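Local coordinates for protein imidazoleglycerol-phosphate dehydratase (Staphylococcus aureus subsp. aureus, PDB 2AE8) that catalyses the manganese-dependent dehydration of imidazoleglycerol phosphate to imidazoleacetol phosphate, the sixth step of histidine biosynthesis, at residues L43-S48 and E95-V100; D49-S54 and G75-I80; D126-R131 and H187-A192. All blocks are in the same frame, centred on the assembly; numbering follows the deposited sequence.

Contact 1 (L43-S48 and E95-V100); sequences LNISIS and EDIGIV. With MG (magnesium ion), chain J.
The flat group that Leu43 meets is the peptide joining Asp96 to Ile97: the CD2 methyl of Leu43 stands over one face of that plane, 3.6 Å from Asp96 C and equally close to Ile97 N. At the two ends of the same peptide, CD2 also reaches Asp96 CB at 3.8 Å and Ile97 CG1 at the same distance, so one methyl covers a full step of the helix backbone. The Leu43 and Ile97 side chains cross at about a right angle. One layer along the strand, Ile45 sends CD1 against Val100 CG1, 3.7 Å away. With CG1 opposite its backbone N (chi1 172°), Val100 turns that branch to Ile45 and gives the other, CG2, to Leu43 CD2 at 4.2 Å. Everything across the interface is van der Waals contact, with no hydrogen bond.

Away from the strand, the carboxylate of Glu95 binds magnesium through OE1 at 2.2 Å, while OE2 accepts a hydrogen bond from a water that is itself on the metal. His91, His188 of a second subunit and two more waters complete this site between subunits, where His91 and Glu95 bind one of the enzyme's two manganese ions.

Strand 43-48 and helix 90-111 run at 36° to each other in these short segments. Ile45 also lies on Leu78 and Ile80 of strand 77-82, Ile97 reaches Ile80 as well, and Val100 rests on Lys34 and Arg36 of strand 31-36, so the helix lies across three strands of the sheet.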
ATOM      1  N   LEU B  43      21.505  52.497  -9.479  1.00 44.60           N
ATOM      2  CA  LEU B  43      21.080  52.110 -10.818  1.00 43.46           C
ATOM      3  C   LEU B  43      20.649  53.318 -11.636  1.00 42.09           C
ATOM      4  O   LEU B  43      19.984  54.217 -11.130  1.00 41.55           O
ATOM      5  CB  LEU B  43      19.891  51.148 -10.747  1.00 43.67           C
ATOM      6  CG  LEU B  43      19.936  49.644 -10.472  1.00 44.51           C
ATOM      7  CD1 LEU B  43      20.769  49.274  -9.279  1.00 45.07           C
ATOM      8  CD2 LEU B  43      18.496  49.209 -10.246  1.00 43.96           C
ATOM      9  N   ASN B  44      21.015  53.309 -12.910  1.00 40.72           N
ATOM     10  CA  ASN B  44      20.504  54.275 -13.866  1.00 39.74           C
ATOM     11  C   ASN B  44      19.978  53.511 -15.068  1.00 38.14           C
ATOM     12  O   ASN B  44      20.737  52.822 -15.755  1.00 37.62           O
ATOM     13  CB  ASN B  44      21.606  55.253 -14.270  1.00 40.33           C
ATOM     14  CG  ASN B  44      21.077  56.459 -15.031  1.00 42.53           C
ATOM     15  OD1 ASN B  44      19.878  56.575 -15.305  1.00 44.33           O
ATOM     16  ND2 ASN B  44      21.985  57.365 -15.386  1.00 43.40           N
ATOM     17  N   ILE B  45      18.675  53.612 -15.303  1.00 36.56           N
ATOM     18  CA  ILE B  45      18.038  52.781 -16.317  1.00 35.85           C
ATOM     19  C   ILE B  45      17.090  53.580 -17.187  1.00 35.40           C
ATOM     20  O   ILE B  45      16.328  54.400 -16.688  1.00 34.76           O
ATOM     21  CB  ILE B  45      17.272  51.583 -15.672  1.00 35.00           C
ATOM     22  CG1 ILE B  45      18.237  50.729 -14.850  1.00 35.90           C
ATOM     23  CG2 ILE B  45      16.555  50.747 -16.736  1.00 35.22           C
ATOM     24  CD1 ILE B  45      17.583  49.684 -13.949  1.00 35.98           C
ATOM     25  N   SER B  46      17.149  53.323 -18.489  1.00 35.34           N
ATOM     26  CA  SER B  46      16.176  53.849 -19.419  1.00 35.91           C
ATOM     27  C   SER B  46      15.669  52.732 -20.296  1.00 36.01           C
ATOM     28  O   SER B  46      16.421  51.832 -20.655  1.00 35.86           O
ATOM     29  CB  SER B  46      16.787  54.944 -20.311  1.00 36.03           C
ATOM     30  OG  SER B  46      17.786  54.408 -21.172  1.00 37.08           O
ATOM     31  N   ILE B  47      14.399  52.834 -20.665  1.00 36.56           N
ATOM     32  CA  ILE B  47      13.780  51.934 -21.611  1.00 37.75           C
ATOM     33  C   ILE B  47      13.093  52.747 -22.719  1.00 38.95           C
ATOM     34  O   ILE B  47      12.595  53.842 -22.464  1.00 38.38           O
ATOM     35  CB  ILE B  47      12.781  50.982 -20.890  1.00 37.67           C
ATOM     36  CG1 ILE B  47      12.386  49.805 -21.791  1.00 38.35           C
ATOM     37  CG2 ILE B  47      11.555  51.742 -20.360  1.00 36.74           C
ATOM     38  CD1 ILE B  47      11.791  48.617 -21.018  1.00 37.58           C
ATOM     39  N   SER B  48      13.070  52.207 -23.934  1.00 40.89           N
ATOM     40  CA  SER B  48      12.409  52.871 -25.059  1.00 43.17           C
ATOM     41  C   SER B  48      11.875  51.874 -26.077  1.00 44.61           C
ATOM     42  O   SER B  48      12.529  50.870 -26.356  1.00 44.54           O
ATOM     43  CB  SER B  48      13.383  53.834 -25.746  1.00 42.97           C
ATOM     44  OG  SER B  48      12.696  54.635 -26.677  1.00 44.62           O
ATOM     45  N   GLU B  95      16.816  42.109  -8.250  1.00 31.06           N
ATOM     46  CA  GLU B  95      15.523  42.592  -7.798  1.00 32.16           C
ATOM     47  C   GLU B  95      15.324  44.093  -8.085  1.00 31.80           C
ATOM     48  O   GLU B  95      14.261  44.500  -8.550  1.00 30.96           O
ATOM     49  CB  GLU B  95      15.330  42.323  -6.297  1.00 31.86           C
ATOM     50  CG  GLU B  95      14.000  42.873  -5.759  1.00 33.35           C
ATOM     51  CD  GLU B  95      13.661  42.395  -4.355  1.00 34.78           C
ATOM     52  OE1 GLU B  95      14.468  41.649  -3.757  1.00 37.87           O
ATOM     53  OE2 GLU B  95      12.573  42.762  -3.841  1.00 37.38           O
ATOM     54  N   ASP B  96      16.332  44.904  -7.780  1.00 32.20           N
ATOM     55  CA  ASP B  96      16.211  46.362  -7.981  1.00 32.78           C
ATOM     56  C   ASP B  96      16.103  46.705  -9.462  1.00 31.51           C
ATOM     57  O   ASP B  96      15.306  47.557  -9.844  1.00 32.31           O
ATOM     58  CB  ASP B  96      17.356  47.118  -7.306  1.00 33.73           C
ATOM     59  CG  ASP B  96      17.283  47.040  -5.789  1.00 37.99           C
ATOM     60  OD1 ASP B  96      18.289  47.364  -5.119  1.00 42.94           O
ATOM     61  OD2 ASP B  96      16.220  46.639  -5.254  1.00 42.16           O
ATOM     62  N   ILE B  97      16.863  46.008 -10.296  1.00 30.27           N
ATOM     63  CA  ILE B  97      16.724  46.133 -11.742  1.00 29.56           C
ATOM     64  C   ILE B  97      15.312  45.710 -12.219  1.00 29.63           C
ATOM     65  O   ILE B  97      14.688  46.375 -13.058  1.00 29.04           O
ATOM     66  CB  ILE B  97      17.862  45.368 -12.479  1.00 29.09           C
ATOM     67  CG1 ILE B  97      19.208  46.070 -12.213  1.00 29.54           C
ATOM     68  CG2 ILE B  97      17.566  45.249 -13.961  1.00 28.91           C
ATOM     69  CD1 ILE B  97      20.394  45.414 -12.831  1.00 29.04           C
ATOM     70  N   GLY B  98      14.806  44.608 -11.673  1.00 29.57           N
ATOM     71  CA  GLY B  98      13.447  44.149 -12.018  1.00 28.69           C
ATOM     72  C   GLY B  98      12.370  45.144 -11.620  1.00 28.19           C
ATOM     73  O   GLY B  98      11.422  45.387 -12.374  1.00 28.32           O
ATOM     74  N   ILE B  99      12.508  45.708 -10.427  1.00 27.95           N
ATOM     75  CA  ILE B  99      11.554  46.691  -9.922  1.00 28.42           C
ATOM     76  C   ILE B  99      11.506  47.949 -10.851  1.00 29.28           C
ATOM     77  O   ILE B  99      10.428  48.407 -11.249  1.00 29.17           O
ATOM     78  CB  ILE B  99      11.919  47.099  -8.487  1.00 27.80           C
ATOM     79  CG1 ILE B  99      11.558  45.988  -7.484  1.00 28.41           C
ATOM     80  CG2 ILE B  99      11.255  48.448  -8.103  1.00 27.78           C
ATOM     81  CD1 ILE B  99      12.115  46.235  -6.066  1.00 28.34           C
ATOM     82  N   VAL B 100      12.680  48.458 -11.211  1.00 29.87           N
ATOM     83  CA  VAL B 100      12.780  49.663 -12.055  1.00 30.18           C
ATOM     84  C   VAL B 100      12.246  49.415 -13.450  1.00 30.44           C
ATOM     85  O   VAL B 100      11.504  50.244 -13.981  1.00 31.68           O
ATOM     86  CB  VAL B 100      14.221  50.200 -12.108  1.00 30.27           C
ATOM     87  CG1 VAL B 100      14.361  51.349 -13.158  1.00 30.48           C
ATOM     88  CG2 VAL B 100      14.645  50.683 -10.723  1.00 30.59           C
TER
HETATM   89 MG    MG J1004      13.875  39.887  -2.523  1.00 20.87          MG
HETATM   90  O   HOH W   1      11.765  40.857  -2.434  1.00 39.35           O
HETATM   91  O   HOH W   2      14.910  40.818  -1.176  1.00 37.45           O
HETATM   92  O   HOH W   3      13.137  39.248  -4.164  1.00 34.32           O

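Contact 2 (D49-S54 and G75-I80); sequences DDQSPS and GLSLNI
An Asx turn at Asp50, in the loop between strands 43-48 and 55-57, sits against Ser77 at the start of strand 77-82. Asp50 OD1 takes the backbone N-H of Ser52 from above its carboxylate plane, an almost straight bond (176°), and on the same face it accepts from Ser52 OG at 2.7 Å, near the plane on the syn side. Ser77 OG reaches into this turn: it lies 3.0 Å from Asp50 OD1 and just as far from Ser52 O, both within hydrogen-bonding distance of its one proton.

The loop has to pass the end of strand 77-82 because that strand lies between the two it connects, antiparallel to 43-48 and parallel to 55-57. Strand 55-57, helix 61-74 and strand 77-82 form a beta-alpha-beta crossover, and Gly75, with phi 79°, makes the bend from helix to strand. At the far end of the loop, Ser54 OG, turned beside its own backbone N (chi1 -72°), accepts the N-H of Leu78 at 3.0 Å, while Thr71 of the helix touches the same serine.

At the near end, Asp49 lays its CG against the methyl CD2 of Leu76, 3.5 Å away. A water bridges the two segments there, donating to Gly75 O at 2.5 Å and to Asp49 OD1 at 3.2 Å.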
ATOM      1  N   ASP B  49      10.703  52.168 -26.648  1.00 46.69           N
ATOM      2  CA  ASP B  49      10.107  51.315 -27.685  1.00 49.55           C
ATOM      3  C   ASP B  49      10.520  51.762 -29.085  1.00 51.03           C
ATOM      4  O   ASP B  49       9.691  51.882 -29.990  1.00 51.76           O
ATOM      5  CB  ASP B  49       8.569  51.249 -27.563  1.00 49.71           C
ATOM      6  CG  ASP B  49       7.956  50.041 -28.314  1.00 51.50           C
ATOM      7  OD1 ASP B  49       8.692  49.329 -29.038  1.00 52.92           O
ATOM      8  OD2 ASP B  49       6.733  49.791 -28.172  1.00 52.63           O
ATOM      9  N   ASP B  50      11.805  52.032 -29.254  1.00 52.90           N
ATOM     10  CA  ASP B  50      12.347  52.307 -30.570  1.00 54.31           C
ATOM     11  C   ASP B  50      13.370  51.219 -30.879  1.00 55.12           C
ATOM     12  O   ASP B  50      13.313  50.123 -30.289  1.00 55.37           O
ATOM     13  CB  ASP B  50      12.945  53.721 -30.640  1.00 54.68           C
ATOM     14  CG  ASP B  50      14.191  53.890 -29.783  1.00 56.26           C
ATOM     15  OD1 ASP B  50      14.675  52.897 -29.185  1.00 57.32           O
ATOM     16  OD2 ASP B  50      14.705  55.033 -29.719  1.00 58.08           O
ATOM     17  N   GLN B  51      14.311  51.507 -31.774  1.00 55.64           N
ATOM     18  CA  GLN B  51      15.311  50.509 -32.112  1.00 56.08           C
ATOM     19  C   GLN B  51      16.767  50.965 -31.959  1.00 55.51           C
ATOM     20  O   GLN B  51      17.650  50.542 -32.706  1.00 55.99           O
ATOM     21  CB  GLN B  51      15.021  49.903 -33.491  1.00 56.74           C
ATOM     22  CG  GLN B  51      15.269  48.386 -33.546  1.00 59.33           C
ATOM     23  CD  GLN B  51      15.149  47.724 -32.178  1.00 62.25           C
ATOM     24  OE1 GLN B  51      14.080  47.234 -31.795  1.00 64.03           O
ATOM     25  NE2 GLN B  51      16.247  47.727 -31.424  1.00 64.34           N
ATOM     26  N   SER B  52      17.007  51.802 -30.956  1.00 54.60           N
ATOM     27  CA  SER B  52      18.350  52.233 -30.595  1.00 53.73           C
ATOM     28  C   SER B  52      19.152  51.108 -29.915  1.00 53.04           C
ATOM     29  O   SER B  52      18.564  50.213 -29.295  1.00 53.46           O
ATOM     30  CB  SER B  52      18.257  53.440 -29.667  1.00 53.81           C
ATOM     31  OG  SER B  52      17.299  53.202 -28.651  1.00 54.26           O
ATOM     32  N   PRO B  53      20.495  51.140 -30.038  1.00 52.01           N
ATOM     33  CA  PRO B  53      21.340  50.145 -29.360  1.00 50.94           C
ATOM     34  C   PRO B  53      21.140  50.112 -27.845  1.00 49.54           C
ATOM     35  O   PRO B  53      20.885  51.150 -27.229  1.00 49.95           O
ATOM     36  CB  PRO B  53      22.772  50.594 -29.703  1.00 51.07           C
ATOM     37  CG  PRO B  53      22.643  52.009 -30.194  1.00 51.84           C
ATOM     38  CD  PRO B  53      21.299  52.078 -30.844  1.00 52.12           C
ATOM     39  N   SER B  54      21.240  48.920 -27.259  1.00 47.85           N
ATOM     40  CA  SER B  54      21.128  48.753 -25.812  1.00 46.04           C
ATOM     41  C   SER B  54      22.501  48.664 -25.203  1.00 44.71           C
ATOM     42  O   SER B  54      23.403  48.083 -25.796  1.00 44.70           O
ATOM     43  CB  SER B  54      20.338  47.487 -25.464  1.00 45.95           C
ATOM     44  OG  SER B  54      18.960  47.650 -25.755  1.00 46.37           O
ATOM     45  N   GLY B  75      11.626  44.054 -28.513  1.00 35.25           N
ATOM     46  CA  GLY B  75      11.745  45.263 -29.337  1.00 36.56           C
ATOM     47  C   GLY B  75      12.044  46.529 -28.544  1.00 37.26           C
ATOM     48  O   GLY B  75      12.095  47.629 -29.112  1.00 38.26           O
ATOM     49  N   LEU B  76      12.235  46.396 -27.233  1.00 37.35           N
ATOM     50  CA  LEU B  76      12.508  47.555 -26.380  1.00 37.25           C
ATOM     51  C   LEU B  76      13.995  47.736 -26.134  1.00 38.11           C
ATOM     52  O   LEU B  76      14.718  46.760 -25.932  1.00 38.15           O
ATOM     53  CB  LEU B  76      11.772  47.444 -25.042  1.00 36.96           C
ATOM     54  CG  LEU B  76      10.276  47.110 -25.097  1.00 36.30           C
ATOM     55  CD1 LEU B  76       9.768  46.749 -23.719  1.00 36.19           C
ATOM     56  CD2 LEU B  76       9.479  48.268 -25.685  1.00 37.04           C
ATOM     57  N   SER B  77      14.446  48.989 -26.127  1.00 37.87           N
ATOM     58  CA  SER B  77      15.846  49.294 -25.882  1.00 38.08           C
ATOM     59  C   SER B  77      16.070  49.541 -24.405  1.00 37.77           C
ATOM     60  O   SER B  77      15.373  50.349 -23.784  1.00 37.70           O
ATOM     61  CB  SER B  77      16.283  50.519 -26.697  1.00 38.39           C
ATOM     62  OG  SER B  77      15.806  50.391 -28.030  1.00 41.49           O
ATOM     63  N   LEU B  78      17.042  48.840 -23.850  1.00 37.55           N
ATOM     64  CA  LEU B  78      17.403  49.009 -22.460  1.00 38.53           C
ATOM     65  C   LEU B  78      18.791  49.586 -22.334  1.00 39.04           C
ATOM     66  O   LEU B  78      19.728  49.136 -22.997  1.00 39.04           O
ATOM     67  CB  LEU B  78      17.385  47.659 -21.730  1.00 38.26           C
ATOM     68  CG  LEU B  78      16.230  47.280 -20.825  1.00 38.52           C
ATOM     69  CD1 LEU B  78      16.482  45.872 -20.278  1.00 38.39           C
ATOM     70  CD2 LEU B  78      16.083  48.276 -19.682  1.00 36.62           C
ATOM     71  N   ASN B  79      18.926  50.573 -21.466  1.00 40.01           N
ATOM     72  CA  ASN B  79      20.234  51.028 -21.064  1.00 40.96           C
ATOM     73  C   ASN B  79      20.340  51.002 -19.562  1.00 41.31           C
ATOM     74  O   ASN B  79      19.600  51.685 -18.861  1.00 41.42           O
ATOM     75  CB  ASN B  79      20.553  52.404 -21.650  1.00 41.12           C
ATOM     76  CG  ASN B  79      20.726  52.348 -23.149  1.00 42.02           C
ATOM     77  OD1 ASN B  79      21.823  52.126 -23.642  1.00 43.47           O
ATOM     78  ND2 ASN B  79      19.626  52.469 -23.881  1.00 44.01           N
ATOM     79  N   ILE B  80      21.260  50.181 -19.076  1.00 41.89           N
ATOM     80  CA  ILE B  80      21.401  49.979 -17.652  1.00 42.64           C
ATOM     81  C   ILE B  80      22.818  50.267 -17.221  1.00 43.93           C
ATOM     82  O   ILE B  80      23.774  49.743 -17.783  1.00 43.29           O
ATOM     83  CB  ILE B  80      21.007  48.540 -17.227  1.00 42.36           C
ATOM     84  CG1 ILE B  80      19.569  48.223 -17.675  1.00 41.56           C
ATOM     85  CG2 ILE B  80      21.184  48.363 -15.717  1.00 41.70           C
ATOM     86  CD1 ILE B  80      19.080  46.819 -17.331  1.00 41.72           C
TER
HETATM   87  O   HOH W   4      10.658  47.900 -31.189  1.00 51.91           O

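Contact 3 (D126-R131 and H187-A192); sequences DETLAR and HHEIEA. With MG (magnesium ion), chain L; MG (magnesium ion), chain T.
His188 leans from helix 186-205 onto Glu127 and Thr128, where strand 128-135 begins, in a His-carboxylate pair beside a magnesium site. Its CB lies 3.4 Å from Glu127 OE1 and 3.7 Å from Thr128 OG1. A chi1 of -70° swings the ring toward the strand and a chi2 of 174° turns its ND1 edge to Glu127. ND1 donates to OE2 of that residue at 2.9 Å, in the plane of the ring and onto the syn lone pair; the carboxylate is nearly coplanar with the imidazole, 19° off. CE1 then passes Asp126 OD2 at 3.3 Å, an oblique approach with the carboxylate steeply inclined to the ring. At the tip, NE2 binds magnesium at 2.2 Å. Three waters, with His91 and Glu95 of a neighbouring subunit, fill the remaining positions.

The carboxylate, which with the metal on NE2 fixes the ring's rotation, is itself held: Thr128 OG1 donates to Glu127 OE1 at 2.7 Å, and the backbone N of Asn185 donates to the same oxygen. Asp126 OD2 accepts from one of the metal waters and makes a salt bridge to Arg166 of that same neighbouring subunit. One turn of the helix carries both metals: His187 and Glu191 bind the other magnesium with His92 of that subunit, at a site to which His65 also belongs. His187 and Glu191 hold the enzyme's first manganese ion and His188 the second. Helix and sheet come close where the small Ala192 and Ala130 face each other: Ala192 CB meets Thr128 CG2 at 3.7 Å and Ala130 CB at 3.9 Å.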
ATOM      1  N   ASP B 126      16.231  23.374 -27.359  1.00 29.70           N
ATOM      2  CA  ASP B 126      16.514  21.949 -27.388  1.00 29.15           C
ATOM      3  C   ASP B 126      15.439  21.187 -26.591  1.00 28.47           C
ATOM      4  O   ASP B 126      14.271  21.213 -26.982  1.00 27.43           O
ATOM      5  CB  ASP B 126      17.955  21.645 -26.924  1.00 30.46           C
ATOM      6  CG  ASP B 126      19.011  22.120 -27.944  1.00 32.61           C
ATOM      7  OD1 ASP B 126      18.664  22.275 -29.132  1.00 36.95           O
ATOM      8  OD2 ASP B 126      20.176  22.351 -27.563  1.00 33.44           O
ATOM      9  N   GLU B 127      15.828  20.547 -25.483  1.00 27.48           N
ATOM     10  CA  GLU B 127      14.915  19.724 -24.672  1.00 27.46           C
ATOM     11  C   GLU B 127      13.803  20.525 -23.985  1.00 27.02           C
ATOM     12  O   GLU B 127      12.749  19.987 -23.632  1.00 27.09           O
ATOM     13  CB  GLU B 127      15.715  18.926 -23.623  1.00 28.05           C
ATOM     14  CG  GLU B 127      16.125  19.713 -22.334  1.00 27.89           C
ATOM     15  CD  GLU B 127      17.046  20.911 -22.574  1.00 31.13           C
ATOM     16  OE1 GLU B 127      16.993  21.883 -21.780  1.00 32.88           O
ATOM     17  OE2 GLU B 127      17.818  20.898 -23.557  1.00 31.96           O
ATOM     18  N   THR B 128      14.043  21.819 -23.802  1.00 26.10           N
ATOM     19  CA  THR B 128      13.153  22.666 -23.002  1.00 25.81           C
ATOM     20  C   THR B 128      12.042  23.230 -23.860  1.00 25.59           C
ATOM     21  O   THR B 128      12.254  23.527 -25.044  1.00 25.18           O
ATOM     22  CB  THR B 128      13.944  23.834 -22.391  1.00 26.03           C
ATOM     23  OG1 THR B 128      14.781  23.328 -21.356  1.00 26.98           O
ATOM     24  CG2 THR B 128      13.017  24.908 -21.791  1.00 26.95           C
ATOM     25  N   LEU B 129      10.862  23.385 -23.267  1.00 24.53           N
ATOM     26  CA  LEU B 129       9.784  24.149 -23.890  1.00 24.37           C
ATOM     27  C   LEU B 129       9.156  25.043 -22.820  1.00 24.73           C
ATOM     28  O   LEU B 129       8.774  24.548 -21.756  1.00 24.55           O
ATOM     29  CB  LEU B 129       8.725  23.220 -24.502  1.00 24.02           C
ATOM     30  CG  LEU B 129       7.510  23.898 -25.155  1.00 24.02           C
ATOM     31  CD1 LEU B 129       7.893  24.653 -26.447  1.00 24.14           C
ATOM     32  CD2 LEU B 129       6.448  22.864 -25.445  1.00 23.29           C
ATOM     33  N   ALA B 130       9.091  26.350 -23.075  1.00 23.93           N
ATOM     34  CA  ALA B 130       8.399  27.251 -22.170  1.00 23.99           C
ATOM     35  C   ALA B 130       7.235  27.956 -22.842  1.00 24.09           C
ATOM     36  O   ALA B 130       7.273  28.235 -24.060  1.00 23.46           O
ATOM     37  CB  ALA B 130       9.362  28.264 -21.557  1.00 24.59           C
ATOM     38  N   ARG B 131       6.201  28.233 -22.047  1.00 23.50           N
ATOM     39  CA  ARG B 131       5.085  29.065 -22.483  1.00 23.57           C
ATOM     40  C   ARG B 131       4.957  30.235 -21.529  1.00 23.71           C
ATOM     41  O   ARG B 131       4.949  30.056 -20.309  1.00 23.99           O
ATOM     42  CB  ARG B 131       3.757  28.302 -22.514  1.00 23.68           C
ATOM     43  CG  ARG B 131       2.539  29.202 -22.793  1.00 24.35           C
ATOM     44  CD  ARG B 131       1.214  28.479 -22.613  1.00 25.02           C
ATOM     45  NE  ARG B 131       1.003  28.089 -21.219  1.00 25.35           N
ATOM     46  CZ  ARG B 131       0.740  26.846 -20.825  1.00 27.14           C
ATOM     47  NH1 ARG B 131       0.647  25.868 -21.725  1.00 25.45           N
ATOM     48  NH2 ARG B 131       0.568  26.588 -19.531  1.00 24.80           N
ATOM     49  N   HIS B 187      20.320  26.382 -18.195  1.00 25.62           N
ATOM     50  CA  HIS B 187      20.586  27.542 -19.047  1.00 27.16           C
ATOM     51  C   HIS B 187      19.464  27.671 -20.092  1.00 26.83           C
ATOM     52  O   HIS B 187      18.908  28.751 -20.284  1.00 27.74           O
ATOM     53  CB  HIS B 187      21.969  27.419 -19.714  1.00 27.84           C
ATOM     54  CG  HIS B 187      22.395  28.650 -20.449  1.00 30.41           C
ATOM     55  ND1 HIS B 187      23.445  29.444 -20.028  1.00 33.66           N
ATOM     56  CD2 HIS B 187      21.897  29.241 -21.563  1.00 32.52           C
ATOM     57  CE1 HIS B 187      23.585  30.463 -20.861  1.00 33.63           C
ATOM     58  NE2 HIS B 187      22.663  30.360 -21.803  1.00 36.32           N
ATOM     59  N   HIS B 188      19.108  26.551 -20.720  1.00 26.29           N
ATOM     60  CA  HIS B 188      18.038  26.498 -21.699  1.00 25.51           C
ATOM     61  C   HIS B 188      16.697  26.874 -21.081  1.00 25.27           C
ATOM     62  O   HIS B 188      15.871  27.543 -21.716  1.00 23.34           O
ATOM     63  CB  HIS B 188      17.921  25.088 -22.288  1.00 26.04           C
ATOM     64  CG  HIS B 188      19.057  24.712 -23.182  1.00 26.33           C
ATOM     65  ND1 HIS B 188      19.190  23.452 -23.713  1.00 26.44           N
ATOM     66  CD2 HIS B 188      20.123  25.426 -23.628  1.00 27.71           C
ATOM     67  CE1 HIS B 188      20.280  23.406 -24.462  1.00 28.62           C
ATOM     68  NE2 HIS B 188      20.864  24.591 -24.425  1.00 27.06           N
ATOM     69  N   GLU B 189      16.474  26.415 -19.846  1.00 24.28           N
ATOM     70  CA  GLU B 189      15.214  26.650 -19.158  1.00 23.90           C
ATOM     71  C   GLU B 189      15.006  28.145 -18.939  1.00 24.09           C
ATOM     72  O   GLU B 189      13.960  28.692 -19.253  1.00 23.92           O
ATOM     73  CB  GLU B 189      15.217  25.918 -17.807  1.00 23.96           C
ATOM     74  CG  GLU B 189      14.940  24.405 -17.888  1.00 23.77           C
ATOM     75  CD  GLU B 189      15.329  23.658 -16.605  1.00 24.75           C
ATOM     76  OE1 GLU B 189      15.747  24.293 -15.603  1.00 25.02           O
ATOM     77  OE2 GLU B 189      15.271  22.417 -16.625  1.00 25.42           O
ATOM     78  N   ILE B 190      15.998  28.790 -18.353  1.00 24.33           N
ATOM     79  CA  ILE B 190      15.936  30.214 -18.107  1.00 24.59           C
ATOM     80  C   ILE B 190      15.856  31.009 -19.419  1.00 25.38           C
ATOM     81  O   ILE B 190      15.076  31.954 -19.537  1.00 25.23           O
ATOM     82  CB  ILE B 190      17.154  30.652 -17.282  1.00 24.61           C
ATOM     83  CG1 ILE B 190      17.131  29.920 -15.924  1.00 23.20           C
ATOM     84  CG2 ILE B 190      17.128  32.166 -17.076  1.00 23.96           C
ATOM     85  CD1 ILE B 190      18.458  29.969 -15.162  1.00 23.55           C
ATOM     86  N   GLU B 191      16.666  30.624 -20.394  1.00 26.13           N
ATOM     87  CA  GLU B 191      16.669  31.313 -21.682  1.00 27.33           C
ATOM     88  C   GLU B 191      15.324  31.223 -22.394  1.00 26.35           C
ATOM     89  O   GLU B 191      14.816  32.234 -22.879  1.00 27.08           O
ATOM     90  CB  GLU B 191      17.815  30.818 -22.569  1.00 27.61           C
ATOM     91  CG  GLU B 191      17.871  31.496 -23.919  1.00 32.19           C
ATOM     92  CD  GLU B 191      19.262  31.490 -24.533  1.00 37.71           C
ATOM     93  OE1 GLU B 191      20.216  30.971 -23.912  1.00 39.26           O
ATOM     94  OE2 GLU B 191      19.399  32.012 -25.652  1.00 41.80           O
ATOM     95  N   ALA B 192      14.738  30.027 -22.473  1.00 25.89           N
ATOM     96  CA  ALA B 192      13.394  29.881 -23.053  1.00 24.99           C
ATOM     97  C   ALA B 192      12.371  30.781 -22.353  1.00 24.85           C
ATOM     98  O   ALA B 192      11.532  31.413 -23.006  1.00 25.42           O
ATOM     99  CB  ALA B 192      12.932  28.399 -23.022  1.00 24.65           C
TER
HETATM  100 MG    MG L1007      22.238  31.572 -23.808  1.00 49.07          MG
HETATM  101 MG    MG T1005      22.563  25.255 -25.615  1.00 22.90          MG
HETATM  102  O   HOH W   5      21.781  24.516 -27.444  1.00 38.26           O
HETATM  103  O   HOH W   6      22.086  27.705 -25.526  1.00 52.44           O
HETATM  104  O   HOH W   7      23.306  23.160 -25.730  1.00 46.14           O

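From the N terminus, strand 43-48, the second strand of the first sheet, meets helix 90-111, which closes contact 1 after 46 intervening residues. Contact 2 opens after that strand and closes within the same span, at strand 77-82, which leads on to the helix. The two touch directly: Ser48 O lies 2.7 Å from Ser77 N, a probable hydrogen bond between neighbouring strands. Contact 3 follows in series, joining strand 128-135 of the other sheet to helix 186-205, its centre about 24 Å from either. The sheets share the strand order 1-2-4-3, in keeping with a duplicated half-domain; contacts 1 and 3 probably join corresponding strands and helices of the two halves, at different levels.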